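Local coordinates for antifreeze protein (Marinomonas primoryensis, PDB 5JUH), which forms the calcium-binding RTX domain at the C-terminal end of a giant adhesin that attaches its Antarctic bacterium to diatoms and ice, and is probably involved in type I secretion, at residues T87-E92 against T110-N115; S94-L99 against E118-L123; D122-L127 against V190-E195; G80-V85 against I98-T103. All blocks are in the same frame, centred on the assembly; numbering follows the deposited sequence.

In the fold
Contacts 1 and 2 join neighbouring parallel strands in two different sheets of the RTX fold, 87-89 with 110-111 and 96-98 with 120-122. Their centres are about 9 Å apart, and three calcium ions at the strand ends bind residues of both. Contact 3 continues the sheet of contact 2 from strand 120-122 to strand 187-192; the two share Asp122 and Leu123, with centres about 9 Å apart. Contact 4 leaves contact 2 at the other end of strand 96-98, where loops hold further calcium ions. Its centre is about 14 Å from those of contacts 2 and 3, and Asp125 OD2 joins it to contact 3 by a probable hydrogen bond to Asp101 N.

Contact 1: T87-E92 against T110-N115; sequences TLTGLE and TITDFN. With CA (calcium ion), chain H; CA (calcium ion), chain G; CA (calcium ion), chain I.
Thr112 lays its side chain over two threonines of the neighbouring strand, its methyl on Thr87 and its hydroxyl on Thr89. With chi1 at 68° its OG1 lies between the backbone N and the carbonyl carbon, while CG2 turns back beside the N toward Thr87. The methyl contact, Thr87 CG2 to Thr112 CG2, is 3.4 Å, tighter than usual for two carbons. The hydroxyls, Thr89 OG1 and Thr112 OG1, share a hydrogen bond of 2.8 Å. Branched threonines suit this partly exposed face because each offers one apolar and one polar arm.

Beneath them the strands run parallel, tied by Leu88 N to Thr110 O at 2.8 Å and Thr112 N to Leu88 O at 2.9 Å. The face bearing Leu88 and Ile111 is turned inward, and both side chains pack on Phe97.

Asp113 takes over where the pairing stops. Its carboxylate comes at about a right angle to Thr89 and uses the syn lone pair of each oxygen: OD1 accepts from Gly90 N at 2.9 Å, a nearly straight bond, and OD2 from Leu91 N at 2.8 Å, more bent at 138°. The Gly90-Leu91 peptide, held by its N-H, presents Gly90 O to one calcium ion, in a site that Asp75 and Asp95 help complete. Leu91 O of the next peptide binds another, close to which Gly90 fits, having no side chain. A water on that second calcium donates to Asp113 O. Asp113 thus acts as a second-shell residue: its charge probably polarises the Gly90-Leu91 peptide, whose carbonyl binds calcium at its other end.

Contact 2: S94-L99 against E118-L123; sequences SDIFIL and EDALDL. With CA (calcium ion), chain G; CA (calcium ion), chain H; CA (calcium ion), chain I.
Two carboxylate oxygens that would ordinarily repel, Asp95 OD2 and Asp119 OD1, stand only 3.3 Å apart because one calcium ion binds both. Asp95 OD2 also reaches a second calcium, more loosely at 2.8 Å, and so bridges the pair. Asp119 OD1 does double duty too, accepting Asp95 N at 2.9 Å on its anti side, somewhat out of the carboxylate plane; its other oxygen, OD2, is held by Asn115 and by a calcium-bound water.

From this metal-bound end the strands run parallel. Phe97 N donates to Ala120 O at 3.0 Å and Asp122 N to Phe97 O at 2.9 Å. On one face Asp122 CB packs against both Ile96 and Ile98, with the small Ala120 beside Ile96. On the other the Phe97 ring turns its edge to Asp119 OD2, CE2 to OD2 3.8 Å, with ring and carboxylate planes 87° apart, an approach that suits the weakly positive rim of an aromatic ring. Farther along, Leu99 CD1 and Leu123 CD2 meet at 3.9 Å, their side chains side by side and pointing the same way.

Calcium would thus offset the buried aspartate charge, and since the two carboxylates lead into adjacent strands, metal binding and strand pairing are probably coupled, as in RTX beta-rolls.

Contact 3: D122-L127 against V190-E195; sequences DLTDLL and VIYNNE
Asp122 and Ile191 form a parallel beta bridge, and just beyond it Leu123 N donates to Ile191 O at 3.0 Å, in the carbonyl plane, before segment 122-127 bends into helix 124-127. That bend is an Asx turn. With CG of Asp122 anti to the backbone N (chi1 -176°), OD1 can accept both Thr124 N at 3.0 Å and Thr124 OG1 at 2.8 Å, while OD2 lies against Ile191 CG2.

While donating to the aspartate, Thr124 OG1 accepts from Asn193 N at 2.9 Å across the contact. A water hydrogen-bonded to Asp122 OD2, Thr124 OG1 and Asn194 N closes the network. Asn193 and Asn194 occupy the middle of a type I' turn, whose left-handed backbone angles asparagine tolerates well.

Apolar contacts flank the polar network. Leu123 and Val190 cross at about a right angle, CD1 to CG1 3.9 Å, and Leu127 CB packs on Tyr192 CE1 at 3.7 Å, with Phe146 and Leu147 of helix 140-150 also against Leu127. The amide carbon of Asn193 covers one face of the Tyr192 ring, near its rim; the phenol oxygen bonds to Pro134 O.

By donating to Asp122, the threonine hydroxyl probably becomes a stronger acceptor for Asn193 N, which helps tie the helix start to the hairpin turn.

Contact 4: G80-V85 against I98-T103; sequences GDDSLV and ILNDTT. With CA (calcium ion), chain E; CA (calcium ion), chain C; CA (calcium ion), chain D.
A chi1 of 64° in Asp82 and of 62° in Asn100 puts each CG between its own backbone N and carbonyl carbon, and the two side chains cross at about a right angle, their flat groups 76° apart, with Asp82 OD1 and Asn100 OD1 separated by 3.4 Å. They stand in two calcium-binding loops of the RTX fold, which follow strands 76-78 and 96-98. Both oxygens are acceptors, so no direct bond joins them; a water joins Asn100 OD1, at 2.8 Å, to the backbone O of Asp82, at 2.9 Å.

Asn100 is otherwise wedged against backbone and carboxylate: its CG lies 3.3 Å from Gly80 O, and Asp81 OD1 slides past to meet its CB at 3.2 Å. Gly80 suits its place because its positive phi would press any side chain against the preceding carbonyl, and Asp81 next to it centres an inverse gamma turn.

Past Asn100, Asp101 OD1 and Thr102 O hold another calcium, whose five remaining ligands are waters; Asp101 N is itself bound by Asp125 OD2. In the first loop Asp82 serves two calciums, with Asp86 and Asp109 among the other ligands: its OD2 bridges them, 2.2 Å from the calcium of chain D and 2.6 Å from that of chain E.

Contact 1: T87-E92 against T110-N115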
loop_
_atom_site.group_PDB
_atom_site.type_symbol
_atom_site.label_atom_id
_atom_site.label_comp_id
_atom_site.label_asym_id
_atom_site.label_seq_id
_atom_site.Cartn_x
_atom_site.Cartn_y
_atom_site.Cartn_z
ATOM N N THR A 87 -6.664 3.689 -12.881
ATOM C CA THR A 87 -5.312 3.131 -13.110
ATOM C C THR A 87 -4.327 4.217 -12.657
ATOM O O THR A 87 -4.341 5.307 -13.159
ATOM C CB THR A 87 -5.204 2.791 -14.632
ATOM O OG1 THR A 87 -6.236 1.851 -14.884
ATOM C CG2 THR A 87 -3.927 2.241 -14.940
ATOM N N LEU A 88 -3.464 3.869 -11.762
ATOM C CA LEU A 88 -2.553 4.795 -11.101
ATOM C C LEU A 88 -1.146 4.385 -11.517
ATOM O O LEU A 88 -0.789 3.204 -11.387
ATOM C CB LEU A 88 -2.622 4.715 -9.532
ATOM C CG LEU A 88 -4.076 4.867 -8.970
ATOM C CD1 LEU A 88 -3.932 4.752 -7.422
ATOM C CD2 LEU A 88 -4.623 6.199 -9.306
ATOM N N THR A 89 -0.348 5.318 -11.971
ATOM C CA THR A 89 1.042 5.059 -12.338
ATOM C C THR A 89 1.959 6.151 -11.736
ATOM O O THR A 89 1.758 7.337 -12.024
ATOM C CB THR A 89 1.179 5.092 -13.908
ATOM O OG1 THR A 89 0.278 4.103 -14.449
ATOM C CG2 THR A 89 2.559 4.790 -14.366
ATOM N N GLY A 90 2.972 5.760 -10.970
ATOM C CA GLY A 90 3.782 6.764 -10.297
ATOM C C GLY A 90 4.963 7.306 -11.122
ATOM O O GLY A 90 5.417 8.421 -10.899
ATOM N N LEU A 91 5.439 6.464 -12.040
ATOM C CA LEU A 91 6.647 6.760 -12.775
ATOM C C LEU A 91 7.826 6.827 -11.791
ATOM O O LEU A 91 7.779 6.226 -10.708
ATOM C CB LEU A 91 6.482 7.898 -13.769
ATOM C CG LEU A 91 5.409 7.681 -14.844
ATOM C CD1 LEU A 91 5.371 8.882 -15.795
ATOM C CD2 LEU A 91 5.567 6.379 -15.607
ATOM N N GLU A 92 8.922 7.503 -12.203
ATOM C CA GLU A 92 10.035 7.582 -11.376
ATOM C C GLU A 92 9.747 8.355 -10.092
ATOM O O GLU A 92 8.714 8.953 -9.917
ATOM C CB GLU A 92 11.270 8.075 -12.150
ATOM C CG GLU A 92 12.131 6.904 -12.693
ATOM C CD GLU A 92 12.735 6.061 -11.489
ATOM O OE1 GLU A 92 12.748 6.427 -10.186
ATOM O OE2 GLU A 92 13.124 4.976 -11.760
ATOM N N THR A 110 -6.092 -0.119 -9.859
ATOM C CA THR A 110 -4.871 -0.764 -10.352
ATOM C C THR A 110 -3.725 0.206 -10.140
ATOM O O THR A 110 -3.815 1.404 -10.495
ATOM C CB THR A 110 -5.029 -1.120 -11.779
ATOM O OG1 THR A 110 -6.057 -2.080 -11.945
ATOM C CG2 THR A 110 -3.713 -1.637 -12.367
ATOM N N ILE A 111 -2.636 -0.300 -9.557
ATOM C CA ILE A 111 -1.371 0.424 -9.482
ATOM C C ILE A 111 -0.463 -0.270 -10.473
ATOM O O ILE A 111 -0.110 -1.431 -10.238
ATOM C CB ILE A 111 -0.771 0.453 -8.066
ATOM C CG1 ILE A 111 -1.747 1.185 -7.097
ATOM C CG2 ILE A 111 0.592 1.136 -8.148
ATOM C CD1 ILE A 111 -1.352 0.969 -5.682
ATOM N N THR A 112 -0.096 0.401 -11.531
ATOM C CA THR A 112 0.603 -0.286 -12.624
ATOM C C THR A 112 2.082 -0.569 -12.320
ATOM O O THR A 112 2.525 -1.633 -12.812
ATOM C CB THR A 112 0.559 0.427 -13.928
ATOM O OG1 THR A 112 1.317 1.609 -13.854
ATOM C CG2 THR A 112 -0.869 0.800 -14.398
ATOM N N ASP A 113 2.736 0.220 -11.443
ATOM C CA ASP A 113 4.171 0.194 -11.414
ATOM C C ASP A 113 4.661 0.379 -9.967
ATOM O O ASP A 113 5.631 1.167 -9.734
ATOM C CB ASP A 113 4.749 1.299 -12.320
ATOM C CG ASP A 113 4.438 2.737 -11.746
ATOM O OD1 ASP A 113 3.370 2.938 -11.050
ATOM O OD2 ASP A 113 5.274 3.624 -12.060
ATOM N N PHE A 114 4.073 -0.355 -9.005
ATOM C CA PHE A 114 4.507 -0.152 -7.628
ATOM C C PHE A 114 5.937 -0.721 -7.501
ATOM O O PHE A 114 6.108 -1.920 -7.675
ATOM C CB PHE A 114 3.582 -0.878 -6.671
ATOM C CG PHE A 114 3.903 -0.641 -5.205
ATOM C CD1 PHE A 114 3.524 0.546 -4.657
ATOM C CD2 PHE A 114 4.587 -1.552 -4.423
ATOM C CE1 PHE A 114 3.792 0.843 -3.381
ATOM C CE2 PHE A 114 4.870 -1.296 -3.054
ATOM C CZ PHE A 114 4.480 -0.082 -2.590
ATOM N N ASN A 115 6.842 0.112 -7.022
ATOM C CA ASN A 115 8.228 -0.295 -6.776
ATOM C C ASN A 115 8.404 -0.252 -5.278
ATOM O O ASN A 115 8.555 0.815 -4.680
ATOM C CB ASN A 115 9.173 0.636 -7.495
ATOM C CG ASN A 115 10.613 0.303 -7.265
ATOM O OD1 ASN A 115 10.963 -0.555 -6.458
ATOM N ND2 ASN A 115 11.491 1.029 -7.896
HETATM CA CA CA H . 6.687 9.893 -9.604
HETATM CA CA CA G . 7.621 5.645 -8.463
HETATM CA CA CA I . 13.575 4.406 -9.345
HETATM O O HOH W 1 5.869 4.229 -9.232
HETATM O O HOH W 2 9.318 4.041 -8.912
HETATM O O HOH W 3 13.730 2.173 -10.072
#

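Contact 2: S94-L99 against E118-L123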
loop_
_atom_site.group_PDB
_atom_site.type_symbol
_atom_site.label_atom_id
_atom_site.label_comp_id
_atom_site.label_asym_id
_atom_site.label_seq_id
_atom_site.Cartn_x
_atom_site.Cartn_y
_atom_site.Cartn_z
ATOM N N SER A 94 9.665 8.409 -5.711
ATOM C CA SER A 94 9.109 7.593 -4.669
ATOM C C SER A 94 7.682 8.134 -4.440
ATOM O O SER A 94 7.531 9.266 -3.939
ATOM C CB SER A 94 9.876 7.773 -3.384
ATOM O OG SER A 94 11.185 7.173 -3.535
ATOM N N ASP A 95 6.687 7.401 -4.900
ATOM C CA ASP A 95 5.312 7.899 -4.994
ATOM C C ASP A 95 4.492 7.251 -3.929
ATOM O O ASP A 95 4.604 6.042 -3.655
ATOM C CB ASP A 95 4.779 7.576 -6.409
ATOM C CG ASP A 95 5.636 8.189 -7.473
ATOM O OD1 ASP A 95 5.801 9.416 -7.470
ATOM O OD2 ASP A 95 6.230 7.451 -8.243
ATOM N N ILE A 96 3.546 8.030 -3.395
ATOM C CA ILE A 96 2.576 7.482 -2.435
ATOM C C ILE A 96 1.262 7.269 -3.221
ATOM O O ILE A 96 0.749 8.179 -3.859
ATOM C CB ILE A 96 2.302 8.463 -1.280
ATOM C CG1 ILE A 96 3.569 8.655 -0.472
ATOM C CG2 ILE A 96 1.115 8.005 -0.449
ATOM C CD1 ILE A 96 3.532 9.823 0.473
ATOM N N PHE A 97 0.758 6.064 -3.147
ATOM C CA PHE A 97 -0.543 5.758 -3.683
ATOM C C PHE A 97 -1.525 5.669 -2.557
ATOM O O PHE A 97 -1.397 4.842 -1.661
ATOM C CB PHE A 97 -0.537 4.396 -4.478
ATOM C CG PHE A 97 0.483 4.395 -5.600
ATOM C CD1 PHE A 97 0.139 4.783 -6.868
ATOM C CD2 PHE A 97 1.800 3.937 -5.422
ATOM C CE1 PHE A 97 1.041 4.788 -7.911
ATOM C CE2 PHE A 97 2.715 3.951 -6.449
ATOM C CZ PHE A 97 2.328 4.322 -7.684
ATOM N N ILE A 98 -2.479 6.610 -2.551
ATOM C CA ILE A 98 -3.545 6.564 -1.538
ATOM C C ILE A 98 -4.688 5.724 -1.972
ATOM O O ILE A 98 -5.168 5.923 -3.077
ATOM C CB ILE A 98 -4.044 8.028 -1.226
ATOM C CG1 ILE A 98 -2.890 8.939 -0.780
ATOM C CG2 ILE A 98 -5.116 7.976 -0.152
ATOM C CD1 ILE A 98 -3.300 10.413 -0.598
ATOM N N LEU A 99 -5.080 4.754 -1.182
ATOM C CA LEU A 99 -6.100 3.814 -1.597
ATOM C C LEU A 99 -7.336 3.963 -0.682
ATOM O O LEU A 99 -7.256 4.098 0.501
ATOM C CB LEU A 99 -5.565 2.352 -1.483
ATOM C CG LEU A 99 -4.455 2.160 -2.547
ATOM C CD1 LEU A 99 -3.898 0.777 -2.279
ATOM C CD2 LEU A 99 -5.002 2.149 -3.947
ATOM N N GLU A 118 10.852 2.048 -3.351
ATOM C CA GLU A 118 10.766 3.535 -3.522
ATOM C C GLU A 118 9.344 4.061 -3.122
ATOM O O GLU A 118 9.209 4.973 -2.338
ATOM C CB GLU A 118 11.099 3.993 -4.999
ATOM C CG GLU A 118 12.545 3.785 -5.270
ATOM C CD GLU A 118 13.006 4.153 -6.637
ATOM O OE1 GLU A 118 12.582 5.191 -7.114
ATOM O OE2 GLU A 118 13.847 3.331 -7.183
ATOM N N ASP A 119 8.312 3.440 -3.679
ATOM C CA ASP A 119 6.960 3.881 -3.506
ATOM C C ASP A 119 6.386 3.416 -2.154
ATOM O O ASP A 119 6.964 2.621 -1.439
ATOM C CB ASP A 119 6.136 3.295 -4.662
ATOM C CG ASP A 119 6.570 3.754 -6.017
ATOM O OD1 ASP A 119 7.035 4.886 -6.294
ATOM O OD2 ASP A 119 6.362 2.920 -6.962
ATOM N N ALA A 120 5.161 3.919 -1.850
ATOM C CA ALA A 120 4.489 3.576 -0.595
ATOM C C ALA A 120 3.002 3.562 -0.796
ATOM O O ALA A 120 2.522 4.109 -1.727
ATOM C CB ALA A 120 4.829 4.618 0.470
ATOM N N LEU A 121 2.292 2.872 0.068
ATOM C CA LEU A 121 0.857 2.807 0.034
ATOM C C LEU A 121 0.266 3.445 1.296
ATOM O O LEU A 121 0.615 3.086 2.406
ATOM C CB LEU A 121 0.423 1.359 0.052
ATOM C CG LEU A 121 0.974 0.435 -1.060
ATOM C CD1 LEU A 121 0.510 -0.985 -0.869
ATOM C CD2 LEU A 121 0.469 0.935 -2.421
ATOM N N ASP A 122 -0.628 4.400 1.100
ATOM C CA ASP A 122 -1.379 4.970 2.230
ATOM C C ASP A 122 -2.647 4.134 2.417
ATOM O O ASP A 122 -3.561 4.241 1.584
ATOM C CB ASP A 122 -1.640 6.466 2.021
ATOM C CG ASP A 122 -2.348 7.114 3.225
ATOM O OD1 ASP A 122 -3.034 6.376 3.966
ATOM O OD2 ASP A 122 -2.152 8.339 3.419
ATOM N N LEU A 123 -2.642 3.366 3.471
ATOM C CA LEU A 123 -3.734 2.454 3.691
ATOM C C LEU A 123 -4.659 2.870 4.826
ATOM O O LEU A 123 -5.382 2.092 5.263
ATOM C CB LEU A 123 -3.177 1.020 4.056
ATOM C CG LEU A 123 -2.319 0.448 2.894
ATOM C CD1 LEU A 123 -1.887 -0.961 3.311
ATOM C CD2 LEU A 123 -3.097 0.360 1.555
HETATM CA CA CA G . 7.621 5.645 -8.463
HETATM CA CA CA H . 6.687 9.893 -9.604
HETATM CA CA CA I . 13.575 4.406 -9.345
HETATM O O HOH W 4 -5.981 5.388 2.569
HETATM O O HOH W 1 5.869 4.229 -9.232
HETATM O O HOH W 2 9.318 4.041 -8.912
HETATM O O HOH W 3 13.730 2.173 -10.072
#

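Contact 3: D122-L127 against V190-E195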
loop_
_atom_site.group_PDB
_atom_site.type_symbol
_atom_site.label_atom_id
_atom_site.label_comp_id
_atom_site.label_asym_id
_atom_site.label_seq_id
_atom_site.Cartn_x
_atom_site.Cartn_y
_atom_site.Cartn_z
ATOM N N ASP A 122 -0.628 4.400 1.100
ATOM C CA ASP A 122 -1.379 4.970 2.230
ATOM C C ASP A 122 -2.647 4.134 2.417
ATOM O O ASP A 122 -3.561 4.241 1.584
ATOM C CB ASP A 122 -1.640 6.466 2.021
ATOM C CG ASP A 122 -2.348 7.114 3.225
ATOM O OD1 ASP A 122 -3.034 6.376 3.966
ATOM O OD2 ASP A 122 -2.152 8.339 3.419
ATOM N N LEU A 123 -2.642 3.366 3.471
ATOM C CA LEU A 123 -3.734 2.454 3.691
ATOM C C LEU A 123 -4.659 2.870 4.826
ATOM O O LEU A 123 -5.382 2.092 5.263
ATOM C CB LEU A 123 -3.177 1.020 4.056
ATOM C CG LEU A 123 -2.319 0.448 2.894
ATOM C CD1 LEU A 123 -1.887 -0.961 3.311
ATOM C CD2 LEU A 123 -3.097 0.360 1.555
ATOM N N THR A 124 -4.519 4.102 5.243
ATOM C CA THR A 124 -5.358 4.597 6.372
ATOM C C THR A 124 -6.836 4.314 6.218
ATOM O O THR A 124 -7.429 3.866 7.120
ATOM C CB THR A 124 -5.145 6.120 6.550
ATOM O OG1 THR A 124 -3.762 6.413 6.716
ATOM C CG2 THR A 124 -5.909 6.631 7.790
ATOM N N ASP A 125 -7.338 4.527 5.009
ATOM C CA ASP A 125 -8.780 4.304 4.827
ATOM C C ASP A 125 -9.217 2.849 4.935
ATOM O O ASP A 125 -10.295 2.560 5.302
ATOM C CB ASP A 125 -9.195 4.847 3.441
ATOM C CG ASP A 125 -10.712 5.007 3.303
ATOM O OD1 ASP A 125 -11.257 5.702 4.095
ATOM O OD2 ASP A 125 -11.222 4.434 2.421
ATOM N N LEU A 126 -8.338 1.933 4.663
ATOM C CA LEU A 126 -8.651 0.527 4.814
ATOM C C LEU A 126 -8.542 0.021 6.236
ATOM O O LEU A 126 -9.052 -0.999 6.544
ATOM C CB LEU A 126 -7.653 -0.295 3.913
ATOM C CG LEU A 126 -8.132 -0.012 2.485
ATOM C CD1 LEU A 126 -7.379 0.911 1.646
ATOM C CD2 LEU A 126 -8.488 -1.265 1.833
ATOM N N LEU A 127 -7.758 0.701 7.039
ATOM C CA LEU A 127 -7.380 0.261 8.350
ATOM C C LEU A 127 -8.207 0.879 9.483
ATOM O O LEU A 127 -8.424 0.267 10.500
ATOM C CB LEU A 127 -5.906 0.506 8.550
ATOM C CG LEU A 127 -5.020 -0.414 7.714
ATOM C CD1 LEU A 127 -3.649 0.163 7.623
ATOM C CD2 LEU A 127 -4.991 -1.863 8.294
ATOM N N VAL A 190 4.176 1.418 4.265
ATOM C CA VAL A 190 2.761 1.587 4.495
ATOM C C VAL A 190 2.599 2.826 5.358
ATOM O O VAL A 190 3.304 2.979 6.389
ATOM C CB VAL A 190 2.165 0.400 5.226
ATOM C CG1 VAL A 190 0.762 0.656 5.668
ATOM C CG2 VAL A 190 2.320 -0.847 4.420
ATOM N N ILE A 191 1.722 3.723 4.903
ATOM C CA ILE A 191 1.398 4.967 5.624
ATOM C C ILE A 191 0.034 4.788 6.342
ATOM O O ILE A 191 -0.913 4.285 5.784
ATOM C CB ILE A 191 1.375 6.156 4.685
ATOM C CG1 ILE A 191 2.843 6.399 4.178
ATOM C CG2 ILE A 191 0.881 7.387 5.396
ATOM C CD1 ILE A 191 2.866 7.187 2.919
ATOM N N TYR A 192 0.034 5.112 7.627
ATOM C CA TYR A 192 -1.169 5.119 8.429
ATOM C C TYR A 192 -1.131 6.442 9.234
ATOM O O TYR A 192 -0.180 6.742 9.939
ATOM C CB TYR A 192 -1.178 3.950 9.395
ATOM C CG TYR A 192 -2.399 3.869 10.305
ATOM C CD1 TYR A 192 -3.564 3.412 9.823
ATOM C CD2 TYR A 192 -2.412 4.327 11.619
ATOM C CE1 TYR A 192 -4.691 3.357 10.611
ATOM C CE2 TYR A 192 -3.508 4.262 12.366
ATOM C CZ TYR A 192 -4.651 3.781 11.856
ATOM O OH TYR A 192 -5.828 3.648 12.674
ATOM N N ASN A 193 -2.171 7.253 9.013
ATOM C CA ASN A 193 -2.225 8.579 9.700
ATOM C C ASN A 193 -0.935 9.403 9.504
ATOM O O ASN A 193 -0.423 9.971 10.433
ATOM C CB ASN A 193 -2.564 8.374 11.159
ATOM C CG ASN A 193 -3.999 8.001 11.391
ATOM O OD1 ASN A 193 -4.879 8.251 10.610
ATOM N ND2 ASN A 193 -4.247 7.541 12.599
ATOM N N ASN A 194 -0.500 9.535 8.234
ATOM C CA ASN A 194 0.613 10.363 7.871
ATOM C C ASN A 194 1.954 10.021 8.446
ATOM O O ASN A 194 2.854 10.823 8.432
ATOM C CB ASN A 194 0.335 11.868 8.059
ATOM C CG ASN A 194 -0.993 12.243 7.489
ATOM O OD1 ASN A 194 -1.898 12.624 8.192
ATOM N ND2 ASN A 194 -1.104 12.135 6.250
ATOM N N GLU A 195 2.131 8.808 8.885
ATOM C CA GLU A 195 3.434 8.310 9.346
ATOM C C GLU A 195 3.660 6.943 8.630
ATOM O O GLU A 195 2.740 6.247 8.285
ATOM C CB GLU A 195 3.435 8.143 10.872
ATOM C CG GLU A 195 3.556 9.610 11.490
ATOM C CD GLU A 195 3.600 9.795 12.968
ATOM O OE1 GLU A 195 4.171 10.851 13.577
ATOM O OE2 GLU A 195 2.912 8.884 13.491
HETATM O O HOH W 5 -2.382 9.054 6.052
#

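Contact 4: G80-V85 against I98-T103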
loop_
_atom_site.group_PDB
_atom_site.type_symbol
_atom_site.label_atom_id
_atom_site.label_comp_id
_atom_site.label_asym_id
_atom_site.label_seq_id
_atom_site.Cartn_x
_atom_site.Cartn_y
_atom_site.Cartn_z
ATOM N N GLY A 80 -9.600 8.926 -5.717
ATOM C CA GLY A 80 -10.857 9.244 -5.022
ATOM C C GLY A 80 -11.433 8.240 -4.115
ATOM O O GLY A 80 -11.184 7.064 -4.267
ATOM N N ASP A 81 -12.274 8.699 -3.172
ATOM C CA ASP A 81 -13.054 7.739 -2.380
ATOM C C ASP A 81 -14.332 7.520 -3.258
ATOM O O ASP A 81 -15.382 8.119 -3.016
ATOM C CB ASP A 81 -13.410 8.229 -1.017
ATOM C CG ASP A 81 -12.284 8.305 -0.076
ATOM O OD1 ASP A 81 -11.319 7.509 -0.146
ATOM O OD2 ASP A 81 -12.298 9.272 0.814
ATOM N N ASP A 82 -14.250 6.628 -4.275
ATOM C CA ASP A 82 -15.164 6.555 -5.459
ATOM C C ASP A 82 -15.712 5.119 -5.533
ATOM O O ASP A 82 -15.520 4.364 -4.612
ATOM C CB ASP A 82 -14.498 7.021 -6.770
ATOM C CG ASP A 82 -13.288 6.095 -7.209
ATOM O OD1 ASP A 82 -13.125 5.098 -6.486
ATOM O OD2 ASP A 82 -12.688 6.465 -8.260
ATOM N N SER A 83 -16.309 4.703 -6.670
ATOM C CA SER A 83 -16.830 3.341 -6.928
ATOM C C SER A 83 -16.346 2.800 -8.228
ATOM O O SER A 83 -16.949 1.886 -8.787
ATOM C CB SER A 83 -18.355 3.362 -6.945
ATOM O OG SER A 83 -18.828 4.107 -5.826
ATOM N N LEU A 84 -15.216 3.287 -8.694
ATOM C CA LEU A 84 -14.719 2.953 -9.990
ATOM C C LEU A 84 -13.239 2.627 -9.991
ATOM O O LEU A 84 -12.507 3.178 -9.197
ATOM C CB LEU A 84 -14.953 4.080 -10.994
ATOM C CG LEU A 84 -16.402 4.595 -11.206
ATOM C CD1 LEU A 84 -16.470 5.876 -11.978
ATOM C CD2 LEU A 84 -17.194 3.503 -11.906
ATOM N N VAL A 85 -12.846 1.774 -10.903
ATOM C CA VAL A 85 -11.415 1.492 -11.068
ATOM C C VAL A 85 -10.705 2.634 -11.700
ATOM O O VAL A 85 -10.997 3.057 -12.823
ATOM C CB VAL A 85 -11.218 0.221 -11.942
ATOM C CG1 VAL A 85 -9.755 0.011 -12.199
ATOM C CG2 VAL A 85 -11.807 -1.008 -11.275
ATOM N N ILE A 98 -2.479 6.610 -2.551
ATOM C CA ILE A 98 -3.545 6.564 -1.538
ATOM C C ILE A 98 -4.688 5.724 -1.972
ATOM O O ILE A 98 -5.168 5.923 -3.077
ATOM C CB ILE A 98 -4.044 8.028 -1.226
ATOM C CG1 ILE A 98 -2.890 8.939 -0.780
ATOM C CG2 ILE A 98 -5.116 7.976 -0.152
ATOM C CD1 ILE A 98 -3.300 10.413 -0.598
ATOM N N LEU A 99 -5.080 4.754 -1.182
ATOM C CA LEU A 99 -6.100 3.814 -1.597
ATOM C C LEU A 99 -7.336 3.963 -0.682
ATOM O O LEU A 99 -7.256 4.098 0.501
ATOM C CB LEU A 99 -5.565 2.352 -1.483
ATOM C CG LEU A 99 -4.455 2.160 -2.547
ATOM C CD1 LEU A 99 -3.898 0.777 -2.279
ATOM C CD2 LEU A 99 -5.002 2.149 -3.947
ATOM N N ASN A 100 -8.459 3.858 -1.322
ATOM C CA ASN A 100 -9.792 3.864 -0.719
ATOM C C ASN A 100 -10.248 2.471 -0.446
ATOM O O ASN A 100 -10.063 1.534 -1.242
ATOM C CB ASN A 100 -10.757 4.668 -1.619
ATOM C CG ASN A 100 -10.915 4.082 -2.986
ATOM O OD1 ASN A 100 -12.123 3.810 -3.467
ATOM N ND2 ASN A 100 -9.801 3.878 -3.656
ATOM N N ASP A 101 -11.012 2.332 0.612
ATOM C CA ASP A 101 -11.624 1.044 0.923
ATOM C C ASP A 101 -12.994 0.991 0.205
ATOM O O ASP A 101 -13.852 1.728 0.466
ATOM C CB ASP A 101 -11.874 1.072 2.431
ATOM C CG ASP A 101 -12.277 -0.218 2.988
ATOM O OD1 ASP A 101 -12.385 -1.234 2.255
ATOM O OD2 ASP A 101 -12.642 -0.235 4.277
ATOM N N THR A 102 -13.223 0.030 -0.580
ATOM C CA THR A 102 -14.488 -0.224 -1.269
ATOM C C THR A 102 -15.125 -1.449 -0.610
ATOM O O THR A 102 -14.462 -2.218 -0.001
ATOM C CB THR A 102 -14.343 -0.481 -2.794
ATOM O OG1 THR A 102 -13.589 -1.688 -2.939
ATOM C CG2 THR A 102 -13.685 0.674 -3.521
ATOM N N THR A 103 -16.448 -1.608 -0.756
ATOM C CA THR A 103 -17.064 -2.845 -0.362
ATOM C C THR A 103 -17.093 -3.851 -1.474
ATOM O O THR A 103 -17.060 -5.034 -1.201
ATOM C CB THR A 103 -18.484 -2.659 0.224
ATOM O OG1 THR A 103 -19.437 -2.321 -0.774
ATOM C CG2 THR A 103 -18.521 -1.566 1.345
HETATM CA CA CA E . -11.158 4.380 -7.754
HETATM CA CA CA C . -13.134 -3.297 1.480
HETATM CA CA CA D . -11.630 7.873 -9.611
HETATM O O HOH W 6 -14.420 4.173 -1.986
HETATM O O HOH W 7 -12.158 -3.384 -0.665
HETATM O O HOH W 8 -10.804 -3.698 1.029
HETATM O O HOH W 9 -14.998 -2.951 2.959
HETATM O O HOH W 10 -12.537 -4.708 3.143
HETATM O O HOH W 11 -14.211 -5.108 0.867
#